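Local coordinates for formyltransferase (Francisella tularensis subsp. tularensis, PDB 4NV1), which belongs to the formyltransferase family and holds dTDP-4-amino-4,6-dideoxyglucose in a pocket of the chain, at residues K114-A119 with Q136-V141; N92-L97 with T120-D125; M3-V8 with Q30-C35. One frame throughout, in Å; residues are numbered along the deposited sequence.

Interaction 1: K114-A119 with Q136-V141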
ATOM      1  N   LYS A 114       1.683   3.740 -21.331  1.00 20.10           N
ATOM      2  CA  LYS A 114       3.042   4.001 -21.712  1.00 21.71           C
ATOM      3  C   LYS A 114       3.333   5.104 -22.711  1.00 23.29           C
ATOM      4  O   LYS A 114       4.487   5.235 -23.037  1.00 21.54           O
ATOM      5  CB  LYS A 114       3.816   2.738 -22.141  1.00 25.15           C
ATOM      6  CG  LYS A 114       3.401   1.491 -21.387  1.00 28.95           C
ATOM      7  CD  LYS A 114       3.687   1.699 -19.900  1.00 29.90           C
ATOM      8  CE  LYS A 114       3.362   0.469 -19.068  1.00 30.17           C
ATOM      9  NZ  LYS A 114       3.906   0.771 -17.698  1.00 32.35           N
ATOM     10  N   LEU A 115       2.365   5.929 -23.127  1.00 25.53           N
ATOM     11  CA  LEU A 115       2.719   7.185 -23.810  1.00 24.47           C
ATOM     12  C   LEU A 115       3.599   8.093 -22.952  1.00 27.54           C
ATOM     13  O   LEU A 115       3.454   8.115 -21.723  1.00 24.30           O
ATOM     14  CB  LEU A 115       1.433   7.861 -24.267  1.00 26.34           C
ATOM     15  CG  LEU A 115       0.700   6.984 -25.321  1.00 30.49           C
ATOM     16  CD1 LEU A 115      -0.523   7.722 -25.835  1.00 32.31           C
ATOM     17  CD2 LEU A 115       1.588   6.577 -26.505  1.00 31.62           C
ATOM     18  N   PRO A 116       4.567   8.809 -23.554  1.00 23.57           N
ATOM     19  CA  PRO A 116       5.326   9.776 -22.771  1.00 22.69           C
ATOM     20  C   PRO A 116       4.497  10.673 -21.842  1.00 17.98           C
ATOM     21  O   PRO A 116       3.373  11.052 -22.136  1.00 17.20           O
ATOM     22  CB  PRO A 116       5.909  10.677 -23.858  1.00 25.20           C
ATOM     23  CG  PRO A 116       6.216   9.707 -24.929  1.00 24.00           C
ATOM     24  CD  PRO A 116       4.917   8.944 -24.967  1.00 27.84           C
ATOM     25  N   ILE A 117       5.158  11.105 -20.789  1.00 20.13           N
ATOM     26  CA  ILE A 117       4.580  12.024 -19.810  1.00 19.30           C
ATOM     27  C   ILE A 117       5.715  12.977 -19.519  1.00 18.39           C
ATOM     28  O   ILE A 117       6.901  12.651 -19.597  1.00 19.16           O
ATOM     29  CB  ILE A 117       4.154  11.243 -18.520  1.00 18.23           C
ATOM     30  CG1 ILE A 117       3.597  12.170 -17.446  1.00 16.67           C
ATOM     31  CG2 ILE A 117       5.389  10.584 -17.918  1.00 17.78           C
ATOM     32  CD1 ILE A 117       2.282  12.794 -17.813  1.00 17.29           C
ATOM     33  N   GLY A 118       5.353  14.191 -19.146  1.00 20.22           N
ATOM     34  CA  GLY A 118       6.359  15.227 -18.912  1.00 18.17           C
ATOM     35  C   GLY A 118       5.597  16.503 -18.663  1.00 19.84           C
ATOM     36  O   GLY A 118       4.436  16.450 -18.111  1.00 18.71           O
ATOM     37  N   ALA A 119       6.242  17.627 -18.978  1.00 17.70           N
ATOM     38  CA  ALA A 119       5.595  18.948 -18.821  1.00 21.11           C
ATOM     39  C   ALA A 119       5.741  19.814 -20.073  1.00 22.52           C
ATOM     40  O   ALA A 119       6.757  19.743 -20.696  1.00 16.94           O
ATOM     41  CB  ALA A 119       6.210  19.698 -17.638  1.00 19.91           C
ATOM     42  N   GLN A 136       8.971  22.024 -23.820  1.00 19.46           N
ATOM     43  CA  GLN A 136       8.437  20.856 -23.100  1.00 21.50           C
ATOM     44  C   GLN A 136       9.533  19.855 -22.869  1.00 27.18           C
ATOM     45  O   GLN A 136      10.534  19.822 -23.621  1.00 22.49           O
ATOM     46  CB  GLN A 136       7.327  20.210 -23.880  1.00 21.41           C
ATOM     47  CG  GLN A 136       7.827  19.476 -25.118  1.00 20.40           C
ATOM     48  CD  GLN A 136       6.675  18.920 -25.879  1.00 23.99           C
ATOM     49  OE1 GLN A 136       6.857  18.547 -27.017  1.00 24.51           O
ATOM     50  NE2 GLN A 136       5.471  18.844 -25.275  1.00 24.20           N
ATOM     51  N   GLU A 137       9.364  19.046 -21.837  1.00 23.78           N
ATOM     52  CA  GLU A 137      10.361  18.008 -21.563  1.00 24.10           C
ATOM     53  C   GLU A 137       9.742  16.739 -20.986  1.00 28.25           C
ATOM     54  O   GLU A 137       8.914  16.759 -20.034  1.00 18.81           O
ATOM     55  CB  GLU A 137      11.483  18.573 -20.699  1.00 25.33           C
ATOM     56  CG  GLU A 137      12.678  17.639 -20.595  1.00 31.82           C
ATOM     57  CD  GLU A 137      13.709  18.131 -19.594  1.00 41.96           C
ATOM     58  OE1 GLU A 137      13.748  19.340 -19.261  1.00 50.21           O
ATOM     59  OE2 GLU A 137      14.524  17.302 -19.131  1.00 52.91           O
ATOM     60  N   GLU A 138      10.104  15.609 -21.589  1.00 26.13           N
ATOM     61  CA  GLU A 138       9.703  14.303 -20.984  1.00 27.45           C
ATOM     62  C   GLU A 138      10.267  14.024 -19.595  1.00 25.67           C
ATOM     63  O   GLU A 138      11.310  14.563 -19.220  1.00 29.60           O
ATOM     64  CB  GLU A 138      10.039  13.146 -21.924  1.00 30.82           C
ATOM     65  CG  GLU A 138       9.608  11.766 -21.485  1.00 29.69           C
ATOM     66  CD  GLU A 138       9.758  10.753 -22.622  1.00 30.86           C
ATOM     67  OE1 GLU A 138      10.223  11.063 -23.720  1.00 28.50           O
ATOM     68  OE2 GLU A 138       9.402   9.598 -22.447  1.00 32.35           O
ATOM     69  N   VAL A 139       9.518  13.252 -18.802  1.00 28.60           N
ATOM     70  CA  VAL A 139       9.914  12.784 -17.478  1.00 27.20           C
ATOM     71  C   VAL A 139       9.839  11.263 -17.454  1.00 23.82           C
ATOM     72  O   VAL A 139       8.925  10.667 -18.062  1.00 26.57           O
ATOM     73  CB  VAL A 139       8.915  13.396 -16.452  1.00 33.27           C
ATOM     74  CG1 VAL A 139       8.886  12.660 -15.152  1.00 33.75           C
ATOM     75  CG2 VAL A 139       9.200  14.893 -16.251  1.00 35.49           C
ATOM     76  N   GLU A 140      10.787  10.620 -16.777  1.00 25.83           N
ATOM     77  CA  GLU A 140      10.883   9.145 -16.687  1.00 32.64           C
ATOM     78  C   GLU A 140       9.833   8.614 -15.705  1.00 31.77           C
ATOM     79  O   GLU A 140       9.589   9.215 -14.638  1.00 32.02           O
ATOM     80  CB  GLU A 140      12.220   8.725 -16.049  1.00 41.01           C
ATOM     81  CG  GLU A 140      13.446   8.850 -16.938  1.00 56.41           C
ATOM     82  CD  GLU A 140      14.630   8.031 -16.428  1.00 67.80           C
ATOM     83  OE1 GLU A 140      14.988   8.178 -15.229  1.00 60.44           O
ATOM     84  OE2 GLU A 140      15.209   7.254 -17.233  1.00 73.34           O
ATOM     85  N   VAL A 141       9.215   7.503 -16.043  1.00 30.27           N
ATOM     86  CA  VAL A 141       8.394   6.795 -15.072  1.00 30.58           C
ATOM     87  C   VAL A 141       9.197   5.586 -14.617  1.00 30.09           C
ATOM     88  O   VAL A 141       9.393   4.632 -15.389  1.00 28.35           O
ATOM     89  CB  VAL A 141       7.099   6.319 -15.692  1.00 23.65           C
ATOM     90  CG1 VAL A 141       6.274   5.574 -14.645  1.00 29.67           C
ATOM     91  CG2 VAL A 141       6.322   7.472 -16.257  1.00 26.27           C
TER
HETATM   92  O   HOH W   1       7.556   9.556 -20.134  1.00 24.56           O
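Ile117 and Val141 meet through one methyl each, CG2 to CG2 at 3.6 Å, with the two side chains crossing at about a right angle. Ile117 holds CG1 anti to its backbone N (chi1 178°), which leaves CG2 in the crowded position between N and the carbonyl carbon, where it also lies near Val139 O. From strand 133-139, which forms a hairpin with strand 117-123, Glu138 sends CG anti to its own N (chi1 -176°). This methylene then passes 3.4 Å from Ile117 O, and the chain runs on extended until its carboxylate brushes the Pro116 ring, with Glu138 OE2 3.9 Å from Pro116 CB. A water accepts the N-H of Ile117 at 2.9 Å from N and lies close to both Glu138 OE2 and Val139 O, which compete with other acceptors for its protons.

Gly118 has no side chain between the strands, and its CA comes to 4.0 Å from Glu138 CA and touches CG2 of Val139. Next to it, Val139 N donates to Ile117 O at 2.8 Å in an almost straight bond (172°), while Ala119 and Glu137 exchange a pair of backbone bonds. Ile117, Ala119, Glu137 and Val139 turn to one face of the sheet, where helix 147-170 packs on it. The CB of Gln136 rests 3.3 Å from Ala119 O, and its amide NE2 bonds to Asn98 O and probably to Thr120 OG1.

Strand 133-139 is outermost in the seven-stranded sheet within this chain. Backbone bonds and close glycine packing carry its pairing here; the apolar touch of Ile117 and Val141 lies toward helices 106-113 and 147-170, and the exposed Glu138 carboxylate sits beside the water that accepts the Ile117 N-H.

Interaction 2: N92-L97 with T120-D125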
ATOM      1  N   ASN A  92      -0.246  28.390 -21.180  1.00 22.04           N
ATOM      2  CA  ASN A  92      -0.536  27.333 -20.231  1.00 23.71           C
ATOM      3  C   ASN A  92       0.716  26.574 -19.842  1.00 26.35           C
ATOM      4  O   ASN A  92       1.539  26.222 -20.681  1.00 23.79           O
ATOM      5  CB  ASN A  92      -1.506  26.384 -20.897  1.00 24.65           C
ATOM      6  CG  ASN A  92      -2.120  25.369 -19.932  1.00 27.70           C
ATOM      7  OD1 ASN A  92      -2.655  24.408 -20.393  1.00 34.20           O
ATOM      8  ND2 ASN A  92      -2.136  25.626 -18.638  1.00 33.73           N
ATOM      9  N   ILE A  93       0.837  26.282 -18.560  1.00 26.36           N
ATOM     10  CA  ILE A  93       1.950  25.549 -18.034  1.00 27.14           C
ATOM     11  C   ILE A  93       1.265  24.301 -17.541  1.00 29.00           C
ATOM     12  O   ILE A  93       0.456  24.350 -16.596  1.00 25.43           O
ATOM     13  CB  ILE A  93       2.650  26.370 -16.942  1.00 29.45           C
ATOM     14  CG1 ILE A  93       3.314  27.611 -17.565  1.00 33.79           C
ATOM     15  CG2 ILE A  93       3.731  25.575 -16.214  1.00 31.48           C
ATOM     16  CD1 ILE A  93       2.587  28.913 -17.409  1.00 31.87           C
ATOM     17  N   HIS A  94       1.599  23.187 -18.192  1.00 26.47           N
ATOM     18  CA  HIS A  94       0.755  21.981 -18.201  1.00 27.73           C
ATOM     19  C   HIS A  94       1.505  20.721 -17.726  1.00 30.21           C
ATOM     20  O   HIS A  94       2.537  20.378 -18.313  1.00 25.64           O
ATOM     21  CB  HIS A  94       0.238  21.808 -19.636  1.00 33.22           C
ATOM     22  CG  HIS A  94      -0.517  20.549 -19.894  1.00 36.44           C
ATOM     23  ND1 HIS A  94      -1.677  20.204 -19.224  1.00 40.49           N
ATOM     24  CD2 HIS A  94      -0.297  19.564 -20.797  1.00 39.53           C
ATOM     25  CE1 HIS A  94      -2.109  19.037 -19.668  1.00 42.45           C
ATOM     26  NE2 HIS A  94      -1.294  18.629 -20.632  1.00 41.92           N
ATOM     27  N   PRO A  95       0.942  19.984 -16.745  1.00 25.04           N
ATOM     28  CA  PRO A  95       1.481  18.715 -16.274  1.00 28.75           C
ATOM     29  C   PRO A  95       1.280  17.533 -17.186  1.00 26.56           C
ATOM     30  O   PRO A  95       1.102  16.428 -16.687  1.00 30.25           O
ATOM     31  CB  PRO A  95       0.761  18.477 -14.928  1.00 26.11           C
ATOM     32  CG  PRO A  95      -0.568  19.063 -15.163  1.00 27.81           C
ATOM     33  CD  PRO A  95      -0.402  20.199 -16.181  1.00 27.02           C
ATOM     34  N   GLY A  96       1.478  17.686 -18.484  1.00 22.12           N
ATOM     35  CA  GLY A  96       1.732  16.533 -19.365  1.00 19.50           C
ATOM     36  C   GLY A  96       2.535  16.894 -20.620  1.00 21.20           C
ATOM     37  O   GLY A  96       2.878  18.054 -20.803  1.00 18.18           O
ATOM     38  N   LEU A  97       2.936  15.901 -21.408  1.00 22.25           N
ATOM     39  CA  LEU A  97       3.781  16.144 -22.592  1.00 25.13           C
ATOM     40  C   LEU A  97       2.872  16.130 -23.803  1.00 24.09           C
ATOM     41  O   LEU A  97       2.645  15.095 -24.396  1.00 21.65           O
ATOM     42  CB  LEU A  97       4.845  15.060 -22.750  1.00 24.76           C
ATOM     43  CG  LEU A  97       6.072  15.375 -23.616  1.00 28.14           C
ATOM     44  CD1 LEU A  97       7.121  16.227 -22.955  1.00 28.37           C
ATOM     45  CD2 LEU A  97       6.793  14.108 -23.990  1.00 28.67           C
ATOM     46  N   THR A 120       4.716  20.583 -20.388  1.00 20.82           N
ATOM     47  CA  THR A 120       4.645  21.416 -21.531  1.00 22.39           C
ATOM     48  C   THR A 120       4.182  22.816 -21.123  1.00 24.90           C
ATOM     49  O   THR A 120       3.276  22.968 -20.265  1.00 21.23           O
ATOM     50  CB  THR A 120       3.572  20.880 -22.476  1.00 23.28           C
ATOM     51  OG1 THR A 120       3.848  19.541 -22.834  1.00 19.34           O
ATOM     52  CG2 THR A 120       3.502  21.717 -23.794  1.00 21.44           C
ATOM     53  N   ILE A 121       4.832  23.811 -21.735  1.00 22.40           N
ATOM     54  CA  ILE A 121       4.363  25.199 -21.791  1.00 20.75           C
ATOM     55  C   ILE A 121       4.047  25.547 -23.209  1.00 22.26           C
ATOM     56  O   ILE A 121       4.861  25.359 -24.136  1.00 18.21           O
ATOM     57  CB  ILE A 121       5.424  26.166 -21.293  1.00 21.76           C
ATOM     58  CG1 ILE A 121       5.888  25.770 -19.912  1.00 24.05           C
ATOM     59  CG2 ILE A 121       4.878  27.588 -21.333  1.00 23.50           C
ATOM     60  CD1 ILE A 121       7.135  26.442 -19.419  1.00 26.96           C
ATOM     61  N   HIS A 122       2.832  26.001 -23.401  1.00 19.36           N
ATOM     62  CA  HIS A 122       2.346  26.195 -24.740  1.00 21.40           C
ATOM     63  C   HIS A 122       1.382  27.357 -24.760  1.00 23.50           C
ATOM     64  O   HIS A 122       0.732  27.693 -23.753  1.00 27.22           O
ATOM     65  CB  HIS A 122       1.672  24.926 -25.275  1.00 21.88           C
ATOM     66  CG  HIS A 122       0.392  24.584 -24.582  1.00 26.58           C
ATOM     67  ND1 HIS A 122       0.344  23.855 -23.413  1.00 28.90           N
ATOM     68  CD2 HIS A 122      -0.891  24.868 -24.901  1.00 30.75           C
ATOM     69  CE1 HIS A 122      -0.912  23.721 -23.027  1.00 31.46           C
ATOM     70  NE2 HIS A 122      -1.678  24.348 -23.901  1.00 33.38           N
ATOM     71  N   VAL A 123       1.311  27.991 -25.918  1.00 24.85           N
ATOM     72  CA  VAL A 123       0.383  29.084 -26.122  1.00 25.74           C
ATOM     73  C   VAL A 123      -1.045  28.585 -26.218  1.00 25.22           C
ATOM     74  O   VAL A 123      -1.337  27.737 -27.018  1.00 24.56           O
ATOM     75  CB  VAL A 123       0.754  29.891 -27.383  1.00 26.63           C
ATOM     76  CG1 VAL A 123      -0.205  31.075 -27.597  1.00 24.97           C
ATOM     77  CG2 VAL A 123       2.199  30.388 -27.275  1.00 24.85           C
ATOM     78  N   MET A 124      -1.977  29.208 -25.507  1.00 28.54           N
ATOM     79  CA  MET A 124      -3.341  28.682 -25.513  1.00 27.08           C
ATOM     80  C   MET A 124      -4.047  29.110 -26.778  1.00 29.29           C
ATOM     81  O   MET A 124      -3.769  30.180 -27.353  1.00 34.31           O
ATOM     82  CB  MET A 124      -4.115  29.126 -24.267  1.00 29.52           C
ATOM     83  CG  MET A 124      -3.403  28.787 -22.987  1.00 27.19           C
ATOM     84  SD  MET A 124      -4.037  29.507 -21.455  1.00 34.20           S
ATOM     85  CE  MET A 124      -5.754  29.083 -21.595  1.00 33.30           C
ATOM     86  N   ASP A 125      -4.913  28.195 -27.193  1.00 32.46           N
ATOM     87  CA  ASP A 125      -5.760  28.168 -28.373  1.00 41.67           C
ATOM     88  C   ASP A 125      -7.202  27.905 -27.922  1.00 42.38           C
ATOM     89  O   ASP A 125      -7.468  27.702 -26.727  1.00 43.75           O
ATOM     90  CB  ASP A 125      -5.391  26.932 -29.201  1.00 51.29           C
ATOM     91  CG  ASP A 125      -4.724  27.269 -30.484  1.00 65.68           C
ATOM     92  OD1 ASP A 125      -5.071  28.319 -31.069  1.00 71.39           O
ATOM     93  OD2 ASP A 125      -3.891  26.437 -30.917  1.00 86.64           O
TER
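Thr120 reaches past the end of strand 92-94 to the turn that follows it: its OG1 donates to Gly96 O over 2.7 Å, on a lone pair of the carbonyl. With chi1 at -57°, OG1 stands beside Thr120's own backbone N, on the side of Gly96 O, and Asn98 N also bonds to it. At this tight end His94 and Thr120 trade backbone bonds, the His94 N to Thr120 O one being 2.7 Å, and the His94 CB lies 3.3 Å from that same oxygen. A second exchange joins Asn92 and His122, as in hydrogen-bonded pairs of antiparallel strands; both strands lie inside the sheet, between 70-74 and 133-139.

On the face that carries Asn92, His94, Thr120 and His122, Asn92 lies alongside the His122 imidazole with its CB over one ring face. Asn92 OD1 comes to 3.2 Å from His122 CE1, amide and ring planes 72° apart. The opposite face carries a slacker apolar touch, Ile93 CG1 to Ile121 CG1 at 3.9 Å. At the partly exposed end, Met124 CG packs 3.7 Å from Asn92 CB.

Asn92 ND2 bonds to Ser73 O on the next strand. Beyond the backbone pairs, that bond links Asn92 to strand 70-74, and the Thr120 hydroxyl ties the turn after His94 to strand 117-123.

Interaction 3: M3-V8 with Q30-C35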
ATOM      1  N   MET A   3       6.640  48.179 -18.831  1.00 53.85           N
ATOM      2  CA  MET A   3       6.031  47.585 -17.603  1.00 55.06           C
ATOM      3  C   MET A   3       4.903  46.631 -17.953  1.00 58.72           C
ATOM      4  O   MET A   3       3.721  46.996 -17.865  1.00 64.21           O
ATOM      5  CB  MET A   3       5.487  48.663 -16.665  1.00 60.75           C
ATOM      6  CG  MET A   3       4.993  48.172 -15.312  1.00 64.14           C
ATOM      7  SD  MET A   3       6.249  47.783 -14.073  1.00 67.97           S
ATOM      8  CE  MET A   3       6.948  49.364 -13.582  1.00 74.91           C
ATOM      9  N   LYS A   4       5.272  45.407 -18.315  1.00 53.13           N
ATOM     10  CA  LYS A   4       4.291  44.390 -18.675  1.00 49.57           C
ATOM     11  C   LYS A   4       3.328  44.119 -17.537  1.00 37.66           C
ATOM     12  O   LYS A   4       3.707  44.134 -16.380  1.00 32.61           O
ATOM     13  CB  LYS A   4       4.954  43.088 -19.119  1.00 53.75           C
ATOM     14  CG  LYS A   4       5.800  43.222 -20.384  1.00 60.62           C
ATOM     15  CD  LYS A   4       7.289  43.024 -20.098  1.00 63.55           C
ATOM     16  CE  LYS A   4       8.217  43.812 -21.013  1.00 71.10           C
ATOM     17  NZ  LYS A   4       8.834  44.933 -20.251  1.00 76.66           N
ATOM     18  N   LYS A   5       2.078  43.883 -17.902  1.00 33.26           N
ATOM     19  CA  LYS A   5       1.012  43.676 -16.947  1.00 40.45           C
ATOM     20  C   LYS A   5       0.524  42.271 -17.198  1.00 32.28           C
ATOM     21  O   LYS A   5       0.143  41.952 -18.316  1.00 32.30           O
ATOM     22  CB  LYS A   5      -0.155  44.647 -17.146  1.00 44.27           C
ATOM     23  CG  LYS A   5      -0.038  45.967 -16.364  1.00 55.41           C
ATOM     24  CD  LYS A   5      -1.299  46.349 -15.573  1.00 64.11           C
ATOM     25  CE  LYS A   5      -1.532  45.512 -14.304  1.00 59.16           C
ATOM     26  NZ  LYS A   5      -2.878  45.781 -13.726  1.00 56.73           N
ATOM     27  N   ILE A   6       0.452  41.482 -16.142  1.00 29.34           N
ATOM     28  CA  ILE A   6       0.282  40.036 -16.233  1.00 28.77           C
ATOM     29  C   ILE A   6      -0.803  39.526 -15.309  1.00 29.58           C
ATOM     30  O   ILE A   6      -0.884  39.950 -14.129  1.00 27.82           O
ATOM     31  CB  ILE A   6       1.616  39.371 -15.853  1.00 31.90           C
ATOM     32  CG1 ILE A   6       2.705  39.866 -16.813  1.00 33.56           C
ATOM     33  CG2 ILE A   6       1.512  37.850 -15.940  1.00 36.47           C
ATOM     34  CD1 ILE A   6       4.106  39.529 -16.367  1.00 39.32           C
ATOM     35  N   PHE A   7      -1.590  38.580 -15.807  1.00 30.16           N
ATOM     36  CA  PHE A   7      -2.428  37.785 -14.916  1.00 30.93           C
ATOM     37  C   PHE A   7      -2.034  36.303 -14.943  1.00 34.67           C
ATOM     38  O   PHE A   7      -1.661  35.723 -15.978  1.00 28.49           O
ATOM     39  CB  PHE A   7      -3.917  38.003 -15.170  1.00 27.12           C
ATOM     40  CG  PHE A   7      -4.450  37.366 -16.410  1.00 25.51           C
ATOM     41  CD1 PHE A   7      -4.378  38.005 -17.638  1.00 28.73           C
ATOM     42  CD2 PHE A   7      -5.071  36.139 -16.359  1.00 26.47           C
ATOM     43  CE1 PHE A   7      -4.879  37.452 -18.804  1.00 25.48           C
ATOM     44  CE2 PHE A   7      -5.566  35.562 -17.516  1.00 28.96           C
ATOM     45  CZ  PHE A   7      -5.479  36.213 -18.737  1.00 30.83           C
ATOM     46  N   VAL A   8      -2.185  35.685 -13.778  1.00 30.35           N
ATOM     47  CA  VAL A   8      -1.838  34.306 -13.530  1.00 30.48           C
ATOM     48  C   VAL A   8      -3.009  33.702 -12.820  1.00 30.48           C
ATOM     49  O   VAL A   8      -3.336  34.132 -11.731  1.00 35.02           O
ATOM     50  CB  VAL A   8      -0.622  34.273 -12.625  1.00 29.79           C
ATOM     51  CG1 VAL A   8      -0.339  32.878 -12.056  1.00 31.68           C
ATOM     52  CG2 VAL A   8       0.547  34.847 -13.381  1.00 35.59           C
ATOM     53  N   GLN A  30       4.096  43.858 -13.607  1.00 35.69           N
ATOM     54  CA  GLN A  30       3.066  43.938 -12.576  1.00 38.82           C
ATOM     55  C   GLN A  30       2.217  42.709 -12.748  1.00 34.78           C
ATOM     56  O   GLN A  30       1.923  42.321 -13.866  1.00 34.51           O
ATOM     57  CB  GLN A  30       2.185  45.210 -12.720  1.00 39.25           C
ATOM     58  CG  GLN A  30       2.933  46.467 -13.200  1.00 45.43           C
ATOM     59  CD  GLN A  30       2.066  47.730 -13.214  1.00 42.03           C
ATOM     60  OE1 GLN A  30       2.028  48.467 -14.201  1.00 39.04           O
ATOM     61  NE2 GLN A  30       1.342  47.957 -12.127  1.00 40.57           N
ATOM     62  N   VAL A  31       1.750  42.099 -11.672  1.00 32.16           N
ATOM     63  CA  VAL A  31       1.003  40.859 -11.860  1.00 33.45           C
ATOM     64  C   VAL A  31      -0.166  40.759 -10.877  1.00 31.58           C
ATOM     65  O   VAL A  31       0.097  40.879  -9.694  1.00 32.83           O
ATOM     66  CB  VAL A  31       1.961  39.643 -11.737  1.00 32.82           C
ATOM     67  CG1 VAL A  31       2.884  39.736 -10.537  1.00 42.89           C
ATOM     68  CG2 VAL A  31       1.183  38.370 -11.567  1.00 33.38           C
ATOM     69  N   ASP A  32      -1.391  40.512 -11.348  1.00 29.50           N
ATOM     70  CA  ASP A  32      -2.494  40.048 -10.505  1.00 34.87           C
ATOM     71  C   ASP A  32      -2.719  38.548 -10.591  1.00 36.41           C
ATOM     72  O   ASP A  32      -2.666  37.972 -11.667  1.00 34.45           O
ATOM     73  CB  ASP A  32      -3.805  40.733 -10.907  1.00 33.87           C
ATOM     74  CG  ASP A  32      -3.673  42.245 -10.919  1.00 32.69           C
ATOM     75  OD1 ASP A  32      -2.906  42.720 -10.072  1.00 40.98           O
ATOM     76  OD2 ASP A  32      -4.219  42.940 -11.803  1.00 33.59           O
ATOM     77  N   TYR A  33      -3.050  37.926  -9.462  1.00 36.26           N
ATOM     78  CA  TYR A  33      -3.266  36.494  -9.381  1.00 30.83           C
ATOM     79  C   TYR A  33      -4.716  36.204  -9.075  1.00 36.54           C
ATOM     80  O   TYR A  33      -5.292  36.747  -8.120  1.00 40.51           O
ATOM     81  CB  TYR A  33      -2.403  35.898  -8.267  1.00 28.23           C
ATOM     82  CG  TYR A  33      -0.929  35.967  -8.474  1.00 32.27           C
ATOM     83  CD1 TYR A  33      -0.194  37.018  -7.974  1.00 33.93           C
ATOM     84  CD2 TYR A  33      -0.234  34.955  -9.161  1.00 30.85           C
ATOM     85  CE1 TYR A  33       1.176  37.107  -8.151  1.00 34.70           C
ATOM     86  CE2 TYR A  33       1.144  35.042  -9.318  1.00 31.65           C
ATOM     87  CZ  TYR A  33       1.857  36.119  -8.837  1.00 36.55           C
ATOM     88  OH  TYR A  33       3.240  36.238  -9.037  1.00 36.19           O
ATOM     89  N   PHE A  34      -5.299  35.297  -9.839  1.00 36.03           N
ATOM     90  CA  PHE A  34      -6.639  34.810  -9.605  1.00 34.34           C
ATOM     91  C   PHE A  34      -6.641  33.301  -9.429  1.00 40.10           C
ATOM     92  O   PHE A  34      -5.800  32.552  -9.937  1.00 34.79           O
ATOM     93  CB  PHE A  34      -7.533  35.105 -10.794  1.00 38.26           C
ATOM     94  CG  PHE A  34      -7.542  36.547 -11.197  1.00 42.85           C
ATOM     95  CD1 PHE A  34      -6.676  37.017 -12.179  1.00 41.15           C
ATOM     96  CD2 PHE A  34      -8.451  37.442 -10.619  1.00 43.30           C
ATOM     97  CE1 PHE A  34      -6.693  38.358 -12.584  1.00 38.25           C
ATOM     98  CE2 PHE A  34      -8.488  38.778 -11.042  1.00 43.59           C
ATOM     99  CZ  PHE A  34      -7.600  39.231 -12.031  1.00 41.43           C
ATOM    100  N   CYS A  35      -7.680  32.871  -8.742  1.00 46.12           N
ATOM    101  CA  CYS A  35      -7.956  31.478  -8.475  1.00 43.51           C
ATOM    102  C   CYS A  35      -9.442  31.260  -8.691  1.00 43.19           C
ATOM    103  O   CYS A  35     -10.140  32.134  -9.197  1.00 31.74           O
ATOM    104  CB  CYS A  35      -7.570  31.187  -7.040  1.00 48.24           C
ATOM    105  SG  CYS A  35      -8.673  31.929  -5.820  1.00 41.32           S
TER
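Gln30 N donates to Lys4 O over 2.8 Å, a nearly straight bond (166°) that starts the parallel pairing of strands 4-8 and 30-35. From there the partners alternate: Ile6 N donates to Gln30 O, Asp32 N to Ile6 O, Val8 N to Asp32 O and Phe34 N to Val8 O. Ile6 O is also approached by Val31 CA at 3.1 Å in a CA-H...O contact.

The two strands and helix 13-24 between them form a beta-alpha-beta crossover of the mixed sheet, and Ile6, Val8, Val31 and Tyr33 share one face of it. There Val8 lies alongside Tyr33, with CB and CG1 each 3.6 Å from Tyr33 CD2, while Val31 CG2 sits over one face of that ring near its rim. Helix 13-24 meets this cluster through Phe19 on Val8 and through Leu16, Lys20 and Ile23 on Tyr33.

The other face carries Lys5, Phe7, Gln30 and Asp32. Phe7 puts CG between its N and carbonyl carbon (chi1 74°), and its ring leads away from strand 30-35 to stack edge-to-face with Tyr68. Phe7 CB meets the edge of the Phe34 ring, 3.8 Å from CE1. At the exposed start of the strands, the Met3 and Gln30 side chains cross at about a right angle, Met3 CG lying 3.2 Å from Gln30 OE1.

How the interactions relate
All three contacts belong to one mixed sheet. Interactions 1 and 2 share strand 117-123, whose two edges face strands 133-139 and 89-94, and they touch: the probable hydrogen bond of Gln136 NE2 with Thr120 OG1, at 3.0 Å, is one joint between them, and Leu97 CD2 packs on Pro116 CB at 3.5 Å. Interaction 3 joins strands toward the other end of the sheet, its centre 18 Å from that of interaction 2 and 29 Å from that of interaction 1. The bound dTDP-4-amino-4,6-dideoxyglucose is nearest interaction 2: His94's side chain is about 6 Å from it, Ile117's about 9 Å and Val8's about 12 Å. None of these three residues is among those lining the ligand pocket.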